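Local coordinates for protein homoaconitase large subunit (Methanocaldococcus jannaschii, PDB 4KP2) that forms, with a small subunit, an iron-sulfur hydro-lyase that interconverts homocitrate, cis-homoaconitate and homoisocitrate for 2-oxosuberate biosynthesis, at residues S30-Y35 / E46-M51; S188-V193 / C323-L328; L228-I233 / T403-F408; I247-L252 / A264-E269; S329-A334 / D369-A374. One frame throughout, in Å; residues are numbered along the deposited sequence.

Interaction 1 (S30-Y35 / E46-M51); sequences SKKVGY and EVDLAM
The flat carboxylate of Asp48 is met by the ammonium end of Lys32, the two side chains arriving from opposite directions. Beside the lysine, one face of the Tyr35 ring carries Val33 CG1, 3.7 Å above its centre. Lys32 NZ forms a salt bridge and hydrogen bond to Asp48 OD1; the modelled 2.5 Å is very short, so the exact length is doubtful. Asp48 OD2 lies 3.2 Å from Lys32 NZ and accepts the backbone N-H of Phe133, which helps fix the rotation of the carboxylate. The lysine leaves the helix with CG anti to the backbone N (chi1 -173°) and bends at the next torsion. Its CE is thereby brought 3.2 Å from Glu46 O, while Lys32 NZ remains 5.1 Å from Glu46 OE1, where the opposite charges probably attract each other weakly. This surface contact ties the last turn of helix 24-33 to the lead-in of strand 49-53, the middle strand of a five-stranded parallel sheet, next to strand 133-136.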
# COMPACT_ATOMS: atom_id res chain seq x y z
N SER A 30 11.74 -35.04 -21.74
CA SER A 30 12.21 -35.81 -22.89
C SER A 30 11.99 -35.08 -24.21
O SER A 30 12.88 -35.02 -25.05
CB SER A 30 11.55 -37.19 -22.93
OG SER A 30 11.97 -37.98 -21.83
N LYS A 31 10.79 -34.53 -24.37
CA LYS A 31 10.46 -33.76 -25.57
C LYS A 31 11.32 -32.50 -25.64
O LYS A 31 11.74 -32.08 -26.72
CB LYS A 31 8.98 -33.39 -25.58
CG LYS A 31 8.62 -32.32 -26.60
CD LYS A 31 7.11 -32.10 -26.67
CE LYS A 31 6.43 -33.25 -27.39
NZ LYS A 31 6.89 -33.36 -28.80
N LYS A 32 11.59 -31.92 -24.48
CA LYS A 32 12.38 -30.69 -24.41
C LYS A 32 13.85 -30.94 -24.74
O LYS A 32 14.53 -30.05 -25.26
CB LYS A 32 12.24 -30.05 -23.03
CG LYS A 32 12.89 -28.69 -22.91
CD LYS A 32 12.41 -27.77 -24.02
CE LYS A 32 13.25 -26.52 -24.12
NZ LYS A 32 12.83 -25.65 -25.25
N VAL A 33 14.34 -32.13 -24.43
CA VAL A 33 15.75 -32.44 -24.64
C VAL A 33 16.00 -33.19 -25.96
O VAL A 33 17.09 -33.12 -26.52
CB VAL A 33 16.35 -33.22 -23.45
CG1 VAL A 33 15.95 -34.69 -23.49
CG2 VAL A 33 17.87 -33.08 -23.43
N GLY A 34 14.98 -33.89 -26.45
CA GLY A 34 15.08 -34.56 -27.73
C GLY A 34 15.20 -36.07 -27.67
O GLY A 34 15.14 -36.75 -28.70
N TYR A 35 15.37 -36.61 -26.46
CA TYR A 35 15.48 -38.06 -26.30
C TYR A 35 14.82 -38.54 -25.01
O TYR A 35 14.57 -37.76 -24.10
CB TYR A 35 16.95 -38.49 -26.35
CG TYR A 35 17.85 -37.74 -25.39
CD1 TYR A 35 18.04 -38.18 -24.09
CD2 TYR A 35 18.52 -36.59 -25.80
CE1 TYR A 35 18.87 -37.50 -23.22
CE2 TYR A 35 19.34 -35.90 -24.93
CZ TYR A 35 19.52 -36.36 -23.64
OH TYR A 35 20.34 -35.68 -22.78
N GLU A 46 17.67 -26.76 -22.10
CA GLU A 46 17.59 -25.38 -22.57
C GLU A 46 16.37 -24.72 -21.94
O GLU A 46 15.26 -25.25 -22.00
CB GLU A 46 17.51 -25.32 -24.09
CG GLU A 46 18.76 -25.82 -24.80
CD GLU A 46 18.70 -25.61 -26.30
OE1 GLU A 46 17.63 -25.21 -26.80
OE2 GLU A 46 19.73 -25.86 -26.97
N VAL A 47 16.57 -23.55 -21.34
CA VAL A 47 15.50 -22.87 -20.61
C VAL A 47 14.60 -22.06 -21.53
O VAL A 47 15.08 -21.27 -22.35
CB VAL A 47 16.08 -21.97 -19.50
CG1 VAL A 47 14.96 -21.32 -18.71
CG2 VAL A 47 16.98 -22.78 -18.58
N ASP A 48 13.30 -22.26 -21.40
CA ASP A 48 12.32 -21.56 -22.22
C ASP A 48 11.93 -20.21 -21.62
O ASP A 48 11.52 -19.30 -22.34
CB ASP A 48 11.06 -22.42 -22.40
CG ASP A 48 11.32 -23.64 -23.25
OD1 ASP A 48 12.05 -23.52 -24.26
OD2 ASP A 48 10.79 -24.72 -22.92
N LEU A 49 12.05 -20.09 -20.31
CA LEU A 49 11.63 -18.87 -19.62
C LEU A 49 12.42 -18.66 -18.33
O LEU A 49 12.46 -19.53 -17.46
CB LEU A 49 10.14 -18.92 -19.32
CG LEU A 49 9.42 -17.60 -19.05
CD1 LEU A 49 9.51 -16.70 -20.26
CD2 LEU A 49 7.97 -17.85 -18.67
N ALA A 50 13.05 -17.49 -18.21
CA ALA A 50 13.83 -17.16 -17.02
C ALA A 50 13.30 -15.88 -16.36
O ALA A 50 13.08 -14.88 -17.03
CB ALA A 50 15.30 -17.01 -17.38
N MET A 51 13.11 -15.93 -15.05
CA MET A 51 12.52 -14.81 -14.33
C MET A 51 13.14 -14.56 -12.95
O MET A 51 13.34 -15.49 -12.17
CB MET A 51 11.00 -14.99 -14.21
CG MET A 51 10.36 -14.18 -13.09
SD MET A 51 10.05 -15.16 -11.61
CE MET A 51 10.62 -14.04 -10.34

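Interaction 2 (S188-V193 / C323-L328)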
# COMPACT_ATOMS: atom_id res chain seq x y z
N SER A 188 -12.30 -25.19 -0.72
CA SER A 188 -11.63 -24.56 -1.85
C SER A 188 -10.34 -25.29 -2.20
O SER A 188 -9.95 -26.24 -1.52
CB SER A 188 -11.33 -23.09 -1.56
OG SER A 188 -10.43 -22.97 -0.46
N ALA A 189 -9.67 -24.82 -3.25
CA ALA A 189 -8.42 -25.42 -3.70
C ALA A 189 -7.34 -25.28 -2.63
O ALA A 189 -6.46 -26.14 -2.51
CB ALA A 189 -7.96 -24.77 -4.99
N LYS A 190 -7.41 -24.20 -1.85
CA LYS A 190 -6.49 -24.01 -0.74
C LYS A 190 -6.76 -25.05 0.34
O LYS A 190 -5.82 -25.60 0.93
CB LYS A 190 -6.62 -22.59 -0.17
CG LYS A 190 -5.88 -22.37 1.15
CD LYS A 190 -4.40 -22.69 1.03
CE LYS A 190 -3.66 -21.66 0.19
NZ LYS A 190 -3.67 -20.32 0.84
N ASP A 191 -8.03 -25.32 0.60
CA ASP A 191 -8.42 -26.35 1.55
C ASP A 191 -7.95 -27.71 1.07
O ASP A 191 -7.59 -28.58 1.87
CB ASP A 191 -9.93 -26.36 1.76
CG ASP A 191 -10.46 -25.06 2.33
OD1 ASP A 191 -10.34 -24.86 3.56
OD2 ASP A 191 -11.00 -24.24 1.56
N ILE A 192 -7.94 -27.90 -0.24
CA ILE A 192 -7.53 -29.16 -0.84
C ILE A 192 -6.02 -29.35 -0.76
O ILE A 192 -5.54 -30.40 -0.33
CB ILE A 192 -7.98 -29.25 -2.31
CG1 ILE A 192 -9.51 -29.24 -2.39
CG2 ILE A 192 -7.43 -30.50 -2.96
CD1 ILE A 192 -10.05 -29.09 -3.79
N VAL A 193 -5.27 -28.33 -1.17
CA VAL A 193 -3.81 -28.42 -1.18
C VAL A 193 -3.25 -28.49 0.24
O VAL A 193 -2.18 -29.06 0.47
CB VAL A 193 -3.17 -27.25 -1.97
CG1 VAL A 193 -3.31 -25.94 -1.22
CG2 VAL A 193 -1.70 -27.56 -2.26
N CYS A 323 0.31 -15.10 -4.09
CA CYS A 323 0.34 -15.87 -5.33
C CYS A 323 -0.62 -17.06 -5.23
O CYS A 323 -1.15 -17.52 -6.23
CB CYS A 323 1.75 -16.36 -5.63
SG CYS A 323 1.88 -17.40 -7.10
N THR A 324 -0.83 -17.53 -4.01
CA THR A 324 -1.71 -18.67 -3.76
C THR A 324 -3.17 -18.27 -3.91
O THR A 324 -3.94 -18.96 -4.58
CB THR A 324 -1.50 -19.24 -2.35
OG1 THR A 324 -2.27 -18.48 -1.41
CG2 THR A 324 -0.03 -19.17 -1.96
N ASN A 325 -3.55 -17.16 -3.29
CA ASN A 325 -4.93 -16.71 -3.29
C ASN A 325 -5.08 -15.20 -3.43
O ASN A 325 -5.58 -14.53 -2.52
CB ASN A 325 -5.65 -17.18 -2.03
CG ASN A 325 -5.83 -18.69 -1.99
OD1 ASN A 325 -5.45 -19.34 -1.02
ND2 ASN A 325 -6.40 -19.24 -3.05
N GLY A 326 -4.65 -14.66 -4.56
CA GLY A 326 -4.74 -13.23 -4.80
C GLY A 326 -5.46 -12.90 -6.10
O GLY A 326 -5.55 -11.73 -6.48
N ARG A 327 -5.96 -13.93 -6.77
CA ARG A 327 -6.64 -13.74 -8.04
C ARG A 327 -8.08 -13.26 -7.86
O ARG A 327 -8.53 -13.04 -6.74
CB ARG A 327 -6.60 -15.03 -8.86
CG ARG A 327 -5.22 -15.34 -9.43
CD ARG A 327 -5.10 -16.80 -9.84
NE ARG A 327 -5.07 -17.69 -8.68
CZ ARG A 327 -3.97 -18.00 -8.02
NH1 ARG A 327 -2.80 -17.49 -8.39
NH2 ARG A 327 -4.03 -18.82 -6.97
N LEU A 328 -8.78 -13.08 -8.98
CA LEU A 328 -10.13 -12.53 -8.97
C LEU A 328 -11.10 -13.39 -8.17
O LEU A 328 -11.87 -12.87 -7.36
CB LEU A 328 -10.64 -12.39 -10.41
CG LEU A 328 -11.37 -11.09 -10.78
CD1 LEU A 328 -12.08 -11.25 -12.11
CD2 LEU A 328 -12.34 -10.66 -9.70
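Lys190 curls round the side-chain oxygen of Asn325 as it runs from helix 189-200 to the loop 323-328. Its CB already lies 3.6 Å from Asn325 OD1, and CG and CD continue past the same atom. The chain is folded at each of its last three torsions, chi2 to chi4 all lying between 57° and 71°, which returns CE to 3.2 Å from Asn325 OD1. At the tip, Lys190 NZ donates to Asn325 OD1 over 2.8 Å, with the donor tilted somewhat from the carbonyl plane. A second bond runs from Lys190 NZ to Thr324 OG1 at 3.2 Å, though the position of that hydroxyl, which also pairs with Ser322, is less certain. The ammonium is held further by Thr403 O. These bonds join the first turn of the helix to the loop that follows strand 317-320 and carries Cys323, a predicted [4Fe-4S] ligand of this aconitase-family enzyme. Ser188 holds the N-cap position of that helix, and its backbone N donates to Asp191 OD2 over 2.8 Å, one half of a capping box. Within the loop, Arg327 NH1 reaches back 2.7 Å to Cys323 O and also bonds Gln121.

Interaction 3 (L228-I233 / T403-F408); sequences LCNMAI and TTNRNF
Beside the predicted [4Fe-4S] site, Asn230 at the end of helix 222-230 meets Asn405 in the loop that follows strand 399-402. The two side chains cross at about a right angle, yet their amide groups lie nearly in one plane, 12° apart. Asn405 ND2 donates to Asn230 OD1 over 2.6 Å with an N-H...O angle of 154°. The oxygen is approached in its carbonyl plane, on a lone pair, and lies in the plane of the donor amide as well, a geometry that suits a firm bond between two buried groups. Asn405 reaches this position with CG between its backbone N and carbonyl carbon (chi1 43°). Next to the bond, a bend at chi2 of Met231 brings its SD 3.5 Å from Asn405 CB, an apolar flank to the polar pair. The other amide atom, Asn230 ND2, makes a weak hydrogen bond to Thr143 OG1, and the Asn230 side chain comes within about 3 Å of that of Cys323, a predicted cluster ligand. Met231 is also packed against Val193, Leu194 and Cys197 of helix 189-200, while Thr404 and Asn407 lean on strand 418-421, the outermost strand, within this chain, of the second parallel sheet.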
# COMPACT_ATOMS: atom_id res chain seq x y z
N LEU A 228 -2.57 -25.45 -6.23
CA LEU A 228 -2.04 -26.78 -5.94
C LEU A 228 -0.55 -26.88 -6.26
O LEU A 228 0.21 -27.49 -5.50
CB LEU A 228 -2.81 -27.85 -6.71
CG LEU A 228 -3.88 -28.62 -5.93
CD1 LEU A 228 -4.86 -27.66 -5.27
CD2 LEU A 228 -4.61 -29.60 -6.83
N CYS A 229 -0.14 -26.29 -7.37
CA CYS A 229 1.26 -26.34 -7.78
C CYS A 229 2.12 -25.34 -7.02
O CYS A 229 3.34 -25.47 -6.98
CB CYS A 229 1.38 -26.09 -9.29
SG CYS A 229 0.59 -27.34 -10.32
N ASN A 230 1.48 -24.35 -6.41
CA ASN A 230 2.19 -23.32 -5.66
C ASN A 230 2.75 -23.84 -4.35
O ASN A 230 3.84 -23.45 -3.92
CB ASN A 230 1.28 -22.12 -5.40
CG ASN A 230 1.99 -20.99 -4.69
OD1 ASN A 230 2.14 -20.99 -3.47
ND2 ASN A 230 2.44 -20.00 -5.46
N MET A 231 2.00 -24.74 -3.71
CA MET A 231 2.38 -25.26 -2.40
C MET A 231 3.18 -26.55 -2.52
O MET A 231 3.17 -27.38 -1.61
CB MET A 231 1.13 -25.50 -1.55
CG MET A 231 0.16 -24.34 -1.52
SD MET A 231 0.18 -23.47 0.06
CE MET A 231 -0.18 -24.82 1.19
N ALA A 232 3.87 -26.72 -3.64
CA ALA A 232 4.67 -27.92 -3.87
C ALA A 232 5.95 -27.89 -3.05
O ALA A 232 6.36 -28.91 -2.50
CB ALA A 232 4.98 -28.07 -5.35
N ILE A 233 6.58 -26.72 -2.98
CA ILE A 233 7.83 -26.56 -2.24
C ILE A 233 7.60 -26.70 -0.73
O ILE A 233 8.50 -27.09 0.01
CB ILE A 233 8.49 -25.20 -2.56
CG1 ILE A 233 9.86 -25.09 -1.88
CG2 ILE A 233 7.59 -24.05 -2.14
CD1 ILE A 233 10.82 -26.19 -2.27
N THR A 403 -3.54 -15.91 3.64
CA THR A 403 -3.83 -16.78 2.51
C THR A 403 -2.53 -17.14 1.79
O THR A 403 -2.56 -17.67 0.68
CB THR A 403 -4.80 -16.13 1.51
OG1 THR A 403 -4.22 -14.93 0.99
CG2 THR A 403 -6.12 -15.80 2.19
N THR A 404 -1.41 -16.84 2.43
CA THR A 404 -0.10 -17.16 1.88
C THR A 404 0.23 -18.64 2.01
O THR A 404 -0.63 -19.46 2.33
CB THR A 404 1.02 -16.34 2.56
OG1 THR A 404 0.88 -16.43 3.99
CG2 THR A 404 0.95 -14.88 2.14
N ASN A 405 1.49 -18.98 1.77
CA ASN A 405 1.93 -20.37 1.79
C ASN A 405 2.97 -20.67 2.86
O ASN A 405 3.27 -21.83 3.14
CB ASN A 405 2.45 -20.79 0.41
CG ASN A 405 3.32 -19.73 -0.22
OD1 ASN A 405 4.00 -18.97 0.47
ND2 ASN A 405 3.31 -19.67 -1.55
N ARG A 406 3.53 -19.62 3.46
CA ARG A 406 4.52 -19.79 4.53
C ARG A 406 3.88 -19.65 5.91
O ARG A 406 2.92 -18.90 6.09
CB ARG A 406 5.68 -18.81 4.37
CG ARG A 406 6.90 -19.40 3.70
CD ARG A 406 6.73 -19.47 2.19
NE ARG A 406 6.88 -18.16 1.57
CZ ARG A 406 8.04 -17.64 1.19
NH1 ARG A 406 9.16 -18.33 1.37
NH2 ARG A 406 8.09 -16.44 0.63
N ASN A 407 4.43 -20.37 6.88
CA ASN A 407 3.84 -20.46 8.20
C ASN A 407 4.91 -20.45 9.29
O ASN A 407 4.62 -20.57 10.48
CB ASN A 407 3.00 -21.73 8.30
CG ASN A 407 2.10 -21.74 9.52
OD1 ASN A 407 1.82 -20.70 10.10
ND2 ASN A 407 1.63 -22.92 9.90
N PHE A 408 6.16 -20.27 8.87
CA PHE A 408 7.31 -20.41 9.76
C PHE A 408 7.37 -19.38 10.88
O PHE A 408 6.80 -18.29 10.77
CB PHE A 408 8.60 -20.40 8.94
CG PHE A 408 8.62 -21.42 7.84
CD1 PHE A 408 8.11 -22.69 8.05
CD2 PHE A 408 9.13 -21.11 6.59
CE1 PHE A 408 8.12 -23.63 7.04
CE2 PHE A 408 9.14 -22.04 5.58
CZ PHE A 408 8.63 -23.31 5.80

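Interaction 4 (I247-L252 / A264-E269)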
# COMPACT_ATOMS: atom_id res chain seq x y z
N ILE A 247 -9.26 -26.80 -20.24
CA ILE A 247 -9.40 -25.71 -19.27
C ILE A 247 -8.15 -24.84 -19.28
O ILE A 247 -8.22 -23.62 -19.12
CB ILE A 247 -9.65 -26.26 -17.85
CG1 ILE A 247 -10.90 -27.14 -17.84
CG2 ILE A 247 -9.79 -25.12 -16.85
CD1 ILE A 247 -11.27 -27.66 -16.48
N THR A 248 -7.00 -25.48 -19.47
CA THR A 248 -5.73 -24.76 -19.54
C THR A 248 -5.68 -23.86 -20.77
O THR A 248 -5.20 -22.73 -20.70
CB THR A 248 -4.53 -25.73 -19.57
OG1 THR A 248 -4.60 -26.62 -18.45
CG2 THR A 248 -3.22 -24.97 -19.53
N TYR A 249 -6.19 -24.36 -21.89
CA TYR A 249 -6.20 -23.59 -23.13
C TYR A 249 -7.19 -22.44 -23.08
O TYR A 249 -6.95 -21.38 -23.67
CB TYR A 249 -6.51 -24.50 -24.33
CG TYR A 249 -5.55 -25.65 -24.50
CD1 TYR A 249 -4.19 -25.43 -24.68
CD2 TYR A 249 -6.01 -26.96 -24.50
CE1 TYR A 249 -3.31 -26.49 -24.84
CE2 TYR A 249 -5.14 -28.02 -24.66
CZ TYR A 249 -3.79 -27.78 -24.83
OH TYR A 249 -2.92 -28.83 -24.99
N ASP A 250 -8.29 -22.63 -22.36
CA ASP A 250 -9.31 -21.60 -22.22
C ASP A 250 -8.77 -20.40 -21.46
O ASP A 250 -9.14 -19.26 -21.73
CB ASP A 250 -10.55 -22.15 -21.52
CG ASP A 250 -11.28 -23.18 -22.36
OD1 ASP A 250 -11.21 -23.11 -23.60
OD2 ASP A 250 -11.94 -24.07 -21.77
N TYR A 251 -7.89 -20.66 -20.50
CA TYR A 251 -7.25 -19.61 -19.72
C TYR A 251 -6.28 -18.81 -20.58
O TYR A 251 -6.10 -17.61 -20.37
CB TYR A 251 -6.52 -20.22 -18.52
CG TYR A 251 -5.74 -19.22 -17.70
CD1 TYR A 251 -6.37 -18.43 -16.74
CD2 TYR A 251 -4.37 -19.07 -17.87
CE1 TYR A 251 -5.65 -17.52 -15.99
CE2 TYR A 251 -3.65 -18.16 -17.12
CZ TYR A 251 -4.29 -17.39 -16.18
OH TYR A 251 -3.57 -16.48 -15.44
N LEU A 252 -5.67 -19.49 -21.54
CA LEU A 252 -4.71 -18.84 -22.43
C LEU A 252 -5.42 -18.02 -23.50
O LEU A 252 -4.79 -17.26 -24.24
CB LEU A 252 -3.79 -19.88 -23.08
CG LEU A 252 -2.98 -20.74 -22.11
CD1 LEU A 252 -2.09 -21.72 -22.86
CD2 LEU A 252 -2.16 -19.87 -21.18
N ALA A 264 -4.98 -24.70 -31.32
CA ALA A 264 -4.78 -25.94 -32.06
C ALA A 264 -3.30 -26.24 -32.22
O ALA A 264 -2.88 -27.40 -32.24
CB ALA A 264 -5.45 -25.86 -33.42
N LYS A 265 -2.50 -25.18 -32.34
CA LYS A 265 -1.05 -25.32 -32.47
C LYS A 265 -0.41 -25.79 -31.17
O LYS A 265 0.70 -26.32 -31.17
CB LYS A 265 -0.43 -24.00 -32.92
CG LYS A 265 -0.65 -23.69 -34.38
CD LYS A 265 -0.13 -22.31 -34.74
CE LYS A 265 -0.12 -22.11 -36.25
NZ LYS A 265 -1.44 -22.39 -36.86
N LEU A 266 -1.11 -25.58 -30.05
CA LEU A 266 -0.61 -26.01 -28.76
C LEU A 266 -1.07 -27.43 -28.45
O LEU A 266 -0.40 -28.17 -27.72
CB LEU A 266 -1.08 -25.06 -27.65
CG LEU A 266 -0.60 -23.61 -27.77
CD1 LEU A 266 -1.08 -22.80 -26.58
CD2 LEU A 266 0.91 -23.55 -27.89
N LYS A 267 -2.21 -27.81 -29.01
CA LYS A 267 -2.75 -29.15 -28.80
C LYS A 267 -1.98 -30.20 -29.58
O LYS A 267 -2.05 -31.39 -29.27
CB LYS A 267 -4.23 -29.20 -29.16
CG LYS A 267 -5.13 -28.40 -28.24
CD LYS A 267 -6.60 -28.61 -28.59
CE LYS A 267 -6.98 -30.08 -28.44
NZ LYS A 267 -6.77 -30.57 -27.06
N LYS A 268 -1.24 -29.77 -30.60
CA LYS A 268 -0.44 -30.69 -31.39
C LYS A 268 0.81 -31.09 -30.61
O LYS A 268 1.51 -32.03 -30.98
CB LYS A 268 -0.05 -30.07 -32.73
CG LYS A 268 1.17 -29.18 -32.68
CD LYS A 268 1.66 -28.85 -34.09
CE LYS A 268 2.95 -28.05 -34.05
NZ LYS A 268 3.48 -27.79 -35.42
N GLU A 269 1.09 -30.37 -29.53
CA GLU A 269 2.22 -30.67 -28.67
C GLU A 269 1.72 -31.04 -27.27
O GLU A 269 2.49 -31.02 -26.31
CB GLU A 269 3.17 -29.47 -28.59
CG GLU A 269 3.66 -28.98 -29.94
CD GLU A 269 4.53 -30.00 -30.66
OE1 GLU A 269 5.15 -30.84 -29.98
OE2 GLU A 269 4.60 -29.94 -31.90
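Lys267 NZ forms a salt bridge with Glu246 OE2, and the aliphatic part of the same lysine lies across Tyr249, one turn further along the helix that Glu246 begins. The contact belongs to a helix-loop-helix unit made of helix 246-254 and the weakly bonded helix 260-267, which follow each other in the chain. Lys267 CG sits over one face of the Tyr249 ring, 4.0 Å from its centroid and 27° off the ring normal, a CH-pi contact; the nearest ring atom to Lys267 CG is Tyr249 CE2 at 3.6 Å. Bends at its last two torsions (chi3 61°, chi4 59°) turn the lysine back toward the glutamate and leave Lys267 NZ 3.9 Å from Tyr249 CE2. Arg270, whose side chain also touches the tyrosine, puts a second positive charge near the ammonium, a crowding of charge that the carboxylate of Glu246 probably offsets. Tyr249 and Leu266 lie alongside one another, pointing opposite ways, and Leu266 CB comes 3.9 Å from Tyr249 CE1. Tyr249 OH ends beside the backbone of the second helix, 3.8 Å from Leu266 O. One turn on from Tyr249, Leu252 packs on Leu129, Pro130 and Phe147, and its CD1 touches Leu266 CD1 at 4.0 Å.

Interaction 5 (S329-A334 / D369-A374); sequences SDLREA and DIFVKA
Phe371 reaches from helix 367-374 to the side of helix 328-338, its ring lying against Leu331 and Ala334. Helix 328-338 is the connection of a beta-alpha-beta unit between the adjacent parallel strands 317-320 and 348-351, and both Leu331 and Phe371 also rest on Val351 of the latter. With CG anti to its carbonyl carbon (chi1 -70°), the phenylalanine points toward helix 328-338, and a chi2 of -37° rotates the ring so that CE2 and CZ face Leu331 while CE1 faces Ala334. Leu331 has the same kind of first torsion (chi1 -64°) and an extended second one; it crosses Phe371 at about a right angle and presents CD2 4.0 Å from Phe371 CE2. Ala334 C stands at the ring edge, 4.4 Å from Phe371 CE1, and Ala334 CB is equally far from that atom. Next along the helix, Val372 and Lys373 pack on Leu360 of the second subunit. The closest approach of the two segments is made by a backbone atom, Leu331 O lying 3.5 Å from Phe371 CZ.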
# COMPACT_ATOMS: atom_id res chain seq x y z
N SER A 329 -11.05 -14.70 -8.40
CA SER A 329 -11.96 -15.63 -7.74
C SER A 329 -11.79 -15.61 -6.22
O SER A 329 -12.76 -15.76 -5.48
CB SER A 329 -11.73 -17.05 -8.27
OG SER A 329 -10.39 -17.47 -8.05
N ASP A 330 -10.56 -15.41 -5.77
CA ASP A 330 -10.27 -15.36 -4.34
C ASP A 330 -10.84 -14.09 -3.72
O ASP A 330 -11.37 -14.12 -2.61
CB ASP A 330 -8.76 -15.43 -4.10
CG ASP A 330 -8.13 -16.67 -4.70
OD1 ASP A 330 -8.18 -17.74 -4.05
OD2 ASP A 330 -7.59 -16.59 -5.83
N LEU A 331 -10.73 -12.98 -4.44
CA LEU A 331 -11.22 -11.70 -3.95
C LEU A 331 -12.74 -11.66 -3.90
O LEU A 331 -13.33 -11.25 -2.90
CB LEU A 331 -10.70 -10.55 -4.82
CG LEU A 331 -9.19 -10.34 -4.84
CD1 LEU A 331 -8.82 -9.19 -5.77
CD2 LEU A 331 -8.67 -10.07 -3.44
N ARG A 332 -13.38 -12.09 -4.98
CA ARG A 332 -14.83 -12.09 -5.08
C ARG A 332 -15.47 -13.00 -4.03
O ARG A 332 -16.53 -12.69 -3.49
CB ARG A 332 -15.27 -12.50 -6.49
CG ARG A 332 -16.76 -12.75 -6.65
CD ARG A 332 -17.20 -12.52 -8.09
NE ARG A 332 -16.24 -13.06 -9.05
CZ ARG A 332 -16.35 -12.92 -10.36
NH1 ARG A 332 -17.37 -12.27 -10.88
NH2 ARG A 332 -15.42 -13.44 -11.16
N GLU A 333 -14.80 -14.11 -3.73
CA GLU A 333 -15.27 -15.03 -2.70
C GLU A 333 -15.19 -14.38 -1.32
O GLU A 333 -16.10 -14.52 -0.50
CB GLU A 333 -14.44 -16.32 -2.72
CG GLU A 333 -14.75 -17.29 -1.59
CD GLU A 333 -16.08 -18.01 -1.77
OE1 GLU A 333 -16.69 -17.87 -2.85
OE2 GLU A 333 -16.50 -18.72 -0.83
N ALA A 334 -14.09 -13.68 -1.07
CA ALA A 334 -13.88 -13.01 0.21
C ALA A 334 -14.81 -11.81 0.36
O ALA A 334 -15.31 -11.53 1.45
CB ALA A 334 -12.43 -12.58 0.35
N ASP A 369 -14.31 -1.74 -3.52
CA ASP A 369 -15.20 -0.87 -2.74
C ASP A 369 -15.69 -1.58 -1.48
O ASP A 369 -15.71 -0.99 -0.40
CB ASP A 369 -16.39 -0.43 -3.59
CG ASP A 369 -15.98 0.33 -4.83
OD1 ASP A 369 -14.92 -0.00 -5.40
OD2 ASP A 369 -16.70 1.27 -5.23
N ILE A 370 -16.09 -2.84 -1.63
CA ILE A 370 -16.56 -3.64 -0.51
C ILE A 370 -15.46 -3.81 0.54
O ILE A 370 -15.73 -3.78 1.74
CB ILE A 370 -17.04 -5.03 -0.98
CG1 ILE A 370 -18.11 -4.88 -2.06
CG2 ILE A 370 -17.57 -5.84 0.19
CD1 ILE A 370 -18.62 -6.19 -2.60
N PHE A 371 -14.23 -3.99 0.08
CA PHE A 371 -13.09 -4.12 0.98
C PHE A 371 -12.86 -2.84 1.77
O PHE A 371 -12.72 -2.87 2.99
CB PHE A 371 -11.82 -4.48 0.19
CG PHE A 371 -11.83 -5.88 -0.36
CD1 PHE A 371 -12.39 -6.92 0.36
CD2 PHE A 371 -11.28 -6.14 -1.60
CE1 PHE A 371 -12.39 -8.20 -0.14
CE2 PHE A 371 -11.29 -7.43 -2.11
CZ PHE A 371 -11.84 -8.46 -1.38
N VAL A 372 -12.82 -1.71 1.06
CA VAL A 372 -12.57 -0.42 1.69
C VAL A 372 -13.70 -0.02 2.63
O VAL A 372 -13.46 0.53 3.71
CB VAL A 372 -12.36 0.69 0.63
CG1 VAL A 372 -11.98 2.00 1.31
CG2 VAL A 372 -11.29 0.28 -0.36
N LYS A 373 -14.94 -0.31 2.23
CA LYS A 373 -16.10 -0.05 3.08
C LYS A 373 -16.00 -0.84 4.37
O LYS A 373 -16.33 -0.33 5.45
CB LYS A 373 -17.39 -0.41 2.35
CG LYS A 373 -17.81 0.57 1.27
CD LYS A 373 -18.96 0.02 0.44
CE LYS A 373 -19.29 0.93 -0.73
NZ LYS A 373 -19.77 2.26 -0.28
N ALA A 374 -15.54 -2.08 4.26
CA ALA A 374 -15.38 -2.94 5.43
C ALA A 374 -14.23 -2.46 6.31
O ALA A 374 -14.18 -2.76 7.50
CB ALA A 374 -15.16 -4.38 5.00

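Interaction 1 comes first along the chain. Interactions 2 and 3, centres about 10 Å apart, have alternating segments and touch round Lys190, Thr324, Asn230 and Thr403. They join helices 189-200 and 222-230 to the loops that follow strands 317-320 and 399-402 of the second parallel sheet, and so probably help bring distant parts of the chain together beside the predicted cluster site. Interaction 4 is nested within the chain loops closed by both, interaction 5 within that of interaction 3; the latter continues from 323-328 on helix 328-338. Interactions 1 and 4, centres about 18 Å apart, share a weak ion pair of Lys31 with Glu269. Interactions 1 and 5, centres about 40 Å apart, lie on opposite sides of the chain's centre.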